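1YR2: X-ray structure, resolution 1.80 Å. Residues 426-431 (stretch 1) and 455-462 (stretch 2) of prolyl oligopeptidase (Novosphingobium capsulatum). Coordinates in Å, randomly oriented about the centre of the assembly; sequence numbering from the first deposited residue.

Stretch 1 (426-431) SSFTQP
Stretch 2 455-462: DPADFRVE

Stretch 1 is a tight hairpin. Strand residues Ser426 and Ser427 lead into a type I turn from Ser427 to Gln430, and Gln430 and Pro431 form the second strand. Ser427 N donates to Gln430 O at 2.9 Å, and Gln430 N to Ser427 O at 3.1 Å. Phe428 (-60/-25) and Thr429 (-121/22) occupy the turn corners.

After Asp455 in loop, stretch 2 forms a 3-10 segment, 456-458, then runs as strand from Phe459. Asp455, chi1 t, accepts from Ala457 N through OD1 at 3.0 Å; Asp458 N reaches Asp455 O at 2.8 Å. Pro456, at phi -49 and C-gamma exo, fits a 3-10 start, since its nitrogen has no hydrogen to donate.

No direct hydrogen bond joins the stretches. Packing buries 316 Å², with Thr429, Val461 and Pro456 covered most. In register, Thr429 CA lies 5.6 Å from Pro456 CA, and Phe428 CA 7.3 Å from Val461 CA.

Thr429 takes chi1 p. Its CG2 lies 3.6 Å from Phe459 CB, while OG1 hydrogen-bonds water 1 at 3.2 Å. The same water donates to Phe459 O at 2.8 Å, so it bridges the stretches. Thr429 thus offers both a methyl and a hydroxyl. Its carbonyl O is buried 3.4 Å from Pro456 CB and has no polar partner.

Val461, chi1 t, points toward the turn. Its CG1 meets the edge of the Phe428 ring, 4.1 Å from CD2; Phe428 is chi1 m, chi2 -72°. Val461 CG2 is 3.8 Å from Ser427 OG, which is hydrogen-bonded elsewhere in the structure. Phe459, chi1 m, also points toward stretch 1, whereas Arg460 between them points away, the usual alternation of a strand.

Gln430 starts sideways, but chi1 t, chi2 p and chi3 80° place OE1 3.4 Å from Pro456 CB. Its NE2 donates to Pro431 O at 2.8 Å, which anchors the amide.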

# COMPACT_ATOMS: atom_id res chain seq x y z
N SER A 426 4.64 9.92 1.18
CA SER A 426 5.63 8.88 1.39
C SER A 426 6.32 8.53 0.08
O SER A 426 5.82 8.86 -1.03
CB SER A 426 4.98 7.66 2.01
OG SER A 426 4.35 6.90 1.00
N SER A 427 7.49 7.91 0.16
CA SER A 427 8.16 7.45 -1.04
C SER A 427 9.22 6.44 -0.67
O SER A 427 9.34 6.10 0.47
CB SER A 427 8.79 8.63 -1.82
OG SER A 427 9.05 8.23 -3.16
N PHE A 428 9.99 5.96 -1.64
CA PHE A 428 10.97 4.91 -1.38
C PHE A 428 12.01 5.34 -0.35
O PHE A 428 12.56 4.49 0.35
CB PHE A 428 11.63 4.43 -2.66
CG PHE A 428 10.67 3.93 -3.67
CD1 PHE A 428 10.05 2.72 -3.48
CD2 PHE A 428 10.33 4.71 -4.79
CE1 PHE A 428 9.12 2.24 -4.39
CE2 PHE A 428 9.43 4.21 -5.75
CZ PHE A 428 8.81 2.98 -5.53
N THR A 429 12.26 6.64 -0.21
CA THR A 429 13.21 7.12 0.80
C THR A 429 12.58 8.06 1.78
O THR A 429 13.29 8.81 2.47
CB THR A 429 14.38 7.83 0.13
OG1 THR A 429 13.85 8.84 -0.75
CG2 THR A 429 15.12 6.82 -0.77
N GLN A 430 11.27 7.99 1.89
CA GLN A 430 10.52 8.85 2.82
C GLN A 430 9.42 8.06 3.49
O GLN A 430 8.34 7.86 2.91
CB GLN A 430 9.99 10.06 2.08
CG GLN A 430 9.14 11.02 2.90
CD GLN A 430 9.92 11.62 4.01
OE1 GLN A 430 10.67 12.56 3.79
NE2 GLN A 430 9.76 11.07 5.21
N PRO A 431 9.64 7.59 4.71
CA PRO A 431 8.53 7.04 5.47
C PRO A 431 7.41 8.07 5.60
O PRO A 431 7.69 9.27 5.65
CB PRO A 431 9.16 6.71 6.83
CG PRO A 431 10.63 6.67 6.58
CD PRO A 431 10.89 7.63 5.48
N ASP A 455 18.73 10.85 6.35
CA ASP A 455 18.07 12.05 5.86
C ASP A 455 17.47 11.80 4.49
O ASP A 455 18.22 11.59 3.56
CB ASP A 455 19.12 13.16 5.73
CG ASP A 455 18.53 14.51 5.33
OD1 ASP A 455 17.32 14.62 4.96
OD2 ASP A 455 19.22 15.55 5.39
N PRO A 456 16.15 11.83 4.36
CA PRO A 456 15.51 11.66 3.04
C PRO A 456 16.09 12.51 1.89
O PRO A 456 16.16 12.00 0.77
CB PRO A 456 14.03 11.98 3.30
CG PRO A 456 13.86 11.56 4.72
CD PRO A 456 15.15 12.00 5.43
N ALA A 457 16.53 13.74 2.15
CA ALA A 457 17.20 14.58 1.14
C ALA A 457 18.59 14.08 0.67
O ALA A 457 19.15 14.62 -0.29
CB ALA A 457 17.34 16.00 1.68
N ASP A 458 19.15 13.05 1.31
CA ASP A 458 20.39 12.46 0.84
C ASP A 458 20.17 11.41 -0.25
O ASP A 458 21.10 10.75 -0.65
CB ASP A 458 21.13 11.78 2.00
CG ASP A 458 21.94 12.74 2.83
OD1 ASP A 458 22.05 13.92 2.45
OD2 ASP A 458 22.52 12.40 3.90
N PHE A 459 18.94 11.29 -0.73
CA PHE A 459 18.61 10.27 -1.72
C PHE A 459 17.74 10.93 -2.78
O PHE A 459 17.08 11.94 -2.51
CB PHE A 459 17.81 9.13 -1.08
CG PHE A 459 18.50 8.50 0.06
CD1 PHE A 459 18.45 9.08 1.32
CD2 PHE A 459 19.24 7.35 -0.13
CE1 PHE A 459 19.19 8.53 2.35
CE2 PHE A 459 19.93 6.79 0.93
CZ PHE A 459 19.88 7.40 2.15
N ARG A 460 17.70 10.31 -3.96
CA ARG A 460 16.90 10.80 -5.07
C ARG A 460 16.06 9.68 -5.66
O ARG A 460 16.62 8.62 -5.97
CB ARG A 460 17.87 11.29 -6.13
CG ARG A 460 17.30 12.28 -7.09
CD ARG A 460 18.38 12.90 -8.04
NE ARG A 460 19.21 13.90 -7.36
CZ ARG A 460 20.53 13.83 -7.18
NH1 ARG A 460 21.25 12.79 -7.60
NH2 ARG A 460 21.15 14.82 -6.54
N VAL A 461 14.76 9.92 -5.83
CA VAL A 461 13.89 9.01 -6.60
C VAL A 461 13.77 9.62 -7.99
O VAL A 461 13.35 10.78 -8.10
CB VAL A 461 12.48 8.91 -5.98
CG1 VAL A 461 11.54 8.08 -6.82
CG2 VAL A 461 12.56 8.35 -4.57
N GLU A 462 14.10 8.87 -9.02
CA GLU A 462 13.96 9.35 -10.40
C GLU A 462 12.96 8.46 -11.11
O GLU A 462 12.71 7.37 -10.64
CB GLU A 462 15.31 9.24 -11.10
CG GLU A 462 16.31 10.27 -10.62
CD GLU A 462 17.65 10.20 -11.35
OE1 GLU A 462 17.76 10.66 -12.50
OE2 GLU A 462 18.60 9.68 -10.74
O HOH W 1 14.36 11.81 -1.67